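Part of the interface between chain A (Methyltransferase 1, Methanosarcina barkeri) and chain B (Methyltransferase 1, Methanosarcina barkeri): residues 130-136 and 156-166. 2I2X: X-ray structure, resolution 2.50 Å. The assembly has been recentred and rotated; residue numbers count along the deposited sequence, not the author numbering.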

# COMPACT_ATOMS: atom_id res chain seq x y z
N ARG A 130 24.57 19.94 -2.02
CA ARG A 130 25.39 21.10 -1.59
C ARG A 130 25.54 21.19 -0.05
O ARG A 130 25.15 22.17 0.57
N GLU A 131 26.12 20.14 0.53
CA GLU A 131 26.29 20.03 1.98
C GLU A 131 27.42 19.03 2.33
O GLU A 131 27.66 18.09 1.57
N ASN A 132 28.14 19.26 3.43
CA ASN A 132 29.05 18.27 3.99
C ASN A 132 28.63 17.97 5.39
O ASN A 132 27.61 18.50 5.84
N ARG A 133 29.40 17.14 6.08
CA ARG A 133 29.12 16.73 7.45
C ARG A 133 28.88 17.90 8.44
O ARG A 133 27.99 17.82 9.27
N GLU A 134 29.65 18.98 8.35
CA GLU A 134 29.46 20.10 9.28
C GLU A 134 28.47 21.18 8.84
O GLU A 134 27.69 21.64 9.65
N PHE A 135 28.49 21.59 7.57
CA PHE A 135 27.56 22.63 7.11
C PHE A 135 27.11 22.61 5.66
O PHE A 135 27.67 21.91 4.81
N LEU A 136 26.08 23.42 5.41
CA LEU A 136 25.60 23.69 4.07
C LEU A 136 26.73 24.33 3.32
O LEU A 136 27.54 25.06 3.90
N ASP B 156 27.61 15.17 22.90
CA ASP B 156 26.83 15.05 21.66
C ASP B 156 27.76 14.98 20.45
O ASP B 156 28.29 16.00 20.00
N LEU B 157 27.94 13.78 19.91
CA LEU B 157 28.85 13.53 18.79
C LEU B 157 28.41 14.05 17.42
O LEU B 157 29.20 14.03 16.48
N GLY B 158 27.17 14.50 17.29
CA GLY B 158 26.69 15.13 16.05
C GLY B 158 26.10 14.18 15.03
O GLY B 158 25.60 13.11 15.38
N ARG B 159 26.20 14.56 13.75
CA ARG B 159 25.49 13.90 12.66
C ARG B 159 26.16 12.65 12.12
O ARG B 159 26.01 11.56 12.65
N ASP B 160 26.89 12.84 11.04
CA ASP B 160 27.34 11.80 10.14
C ASP B 160 28.57 11.10 10.73
O ASP B 160 29.68 11.27 10.23
N VAL B 161 28.35 10.31 11.79
CA VAL B 161 29.43 9.88 12.72
C VAL B 161 30.00 8.47 12.45
O VAL B 161 29.28 7.48 12.61
N PRO B 162 31.30 8.38 12.09
CA PRO B 162 31.97 7.23 11.44
C PRO B 162 32.32 5.94 12.22
O PRO B 162 32.92 5.04 11.63
N ALA B 163 31.96 5.84 13.50
CA ALA B 163 32.25 4.62 14.31
C ALA B 163 33.63 4.59 14.97
O ALA B 163 33.71 4.48 16.20
N GLU B 164 34.72 4.69 14.19
CA GLU B 164 36.08 4.92 14.73
C GLU B 164 36.02 6.02 15.79
O GLU B 164 36.76 6.00 16.78
N GLU B 165 35.12 6.97 15.54
CA GLU B 165 34.96 8.18 16.31
C GLU B 165 34.07 7.95 17.52
O GLU B 165 34.18 8.66 18.53
N VAL B 166 33.17 6.97 17.40
CA VAL B 166 32.28 6.57 18.49
C VAL B 166 33.13 5.83 19.51
O VAL B 166 33.05 6.09 20.71

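Two arginines, one from each chain, reach across this contact in opposite senses, and each ends at a glutamate of the other stretch. Arg B159 points toward chain A, with chi1 m and chi2 and chi3 between wells. Its NH2 lies 2.5 Å from OE2 of Glu A131. This is a salt bridge and contains a weak hydrogen bond, since the N-H...acceptor angle is only 132°. Glu A131 also points toward its partner, with chi1 and chi2 both t. The guanidinium sits among backbone oxygens as well: Arg B159 NH1 is 2.6 Å from Arg A133 O and 3.3 Å from Glu A134 O.

Arg A133 leaves its backbone sideways, but its end comes nearer to chain B. Chi1 is t, chi2 off and chi3 t. Its NH2 makes a salt bridge with OE2 of Glu B165, at 2.8 Å. Glu B165 points toward chain A with chi1 off and chi2 t. Along the way, CD of Arg A133 packs 3.8 Å from CB of Asp B160, whose carbonyl O lies over one guanidinium face. NH1 of Arg A133 lies 4.0 Å from CG2 of Val B161. Asp B160 has chi1 t and points toward chain A; its OD2 is hydrogen-bonded elsewhere in the structure. Glu A134 and Phe A135 point away and add little.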

# COMPACT_ATOMS: atom_id res chain seq x y z
CB ARG A 130 24.81 22.40 -2.15
CG ARG A 130 24.69 22.44 -3.67
CD ARG A 130 23.86 23.63 -4.15
NE ARG A 130 22.52 23.65 -3.54
CZ ARG A 130 21.80 24.74 -3.32
NH1 ARG A 130 22.26 25.96 -3.64
NH2 ARG A 130 20.61 24.62 -2.75
CB GLU A 131 24.97 19.58 2.60
CG GLU A 131 25.04 19.32 4.07
CD GLU A 131 23.69 19.22 4.73
OE1 GLU A 131 22.91 18.32 4.34
OE2 GLU A 131 23.43 20.01 5.66
CB ASN A 132 30.54 18.67 3.95
CG ASN A 132 30.82 20.03 4.62
OD1 ASN A 132 31.49 20.88 4.01
ND2 ASN A 132 30.34 20.23 5.85
CB ARG A 133 30.23 15.79 7.93
CG ARG A 133 30.43 15.67 9.44
CD ARG A 133 30.88 14.26 9.76
NE ARG A 133 31.63 14.07 11.01
CZ ARG A 133 31.14 14.21 12.24
NH1 ARG A 133 29.88 14.60 12.46
NH2 ARG A 133 31.93 13.97 13.27
CB GLU A 134 30.79 20.72 9.78
CG GLU A 134 32.02 20.60 8.86
CD GLU A 134 32.66 19.19 8.85
OE1 GLU A 134 33.11 18.74 7.77
OE2 GLU A 134 32.70 18.53 9.93
CB PHE A 135 28.01 24.08 7.42
CG PHE A 135 29.39 24.21 7.97
CD1 PHE A 135 30.50 24.15 7.13
CD2 PHE A 135 29.58 24.47 9.33
CE1 PHE A 135 31.79 24.30 7.64
CE2 PHE A 135 30.85 24.63 9.86
CZ PHE A 135 31.96 24.55 9.02
CB LEU A 136 24.38 24.60 4.09
CG LEU A 136 23.06 24.06 4.66
CD1 LEU A 136 21.95 25.12 4.65
CD2 LEU A 136 22.61 22.79 3.93
CB ASP B 156 25.86 16.25 21.56
CG ASP B 156 24.93 16.18 20.34
OD1 ASP B 156 25.13 15.36 19.42
OD2 ASP B 156 23.97 16.99 20.31
CB LEU B 157 29.17 12.03 18.69
CG LEU B 157 30.44 11.44 19.32
CD1 LEU B 157 31.69 11.92 18.59
CD2 LEU B 157 30.55 11.75 20.79
CB ARG B 159 25.32 14.85 11.47
CG ARG B 159 24.37 15.99 11.64
CD ARG B 159 24.90 17.20 10.90
NE ARG B 159 24.23 17.45 9.63
CZ ARG B 159 24.63 18.35 8.74
NH1 ARG B 159 25.72 19.08 8.95
NH2 ARG B 159 23.95 18.52 7.62
CB ASP B 160 27.64 12.51 8.81
CG ASP B 160 28.19 11.61 7.74
OD1 ASP B 160 28.73 12.17 6.77
OD2 ASP B 160 28.09 10.37 7.86
CB VAL B 161 28.99 10.02 14.22
CG1 VAL B 161 30.12 9.64 15.16
CG2 VAL B 161 28.54 11.45 14.53
CB PRO B 162 33.26 7.85 10.86
CG PRO B 162 33.14 9.34 11.06
CD PRO B 162 32.23 9.51 12.24
CB ALA B 163 31.97 3.31 13.54
CB GLU B 164 37.08 5.38 13.65
CG GLU B 164 37.70 4.29 12.78
CD GLU B 164 36.82 3.91 11.58
OE1 GLU B 164 36.06 4.77 11.07
OE2 GLU B 164 36.90 2.74 11.15
CB GLU B 165 34.31 9.21 15.41
CG GLU B 165 34.91 10.56 15.50
CD GLU B 165 34.31 11.50 14.50
OE1 GLU B 165 34.72 11.45 13.31
OE2 GLU B 165 33.42 12.28 14.91
CB VAL B 166 31.11 5.67 17.99
CG1 VAL B 166 30.14 5.37 19.12
CG2 VAL B 166 30.36 6.33 16.85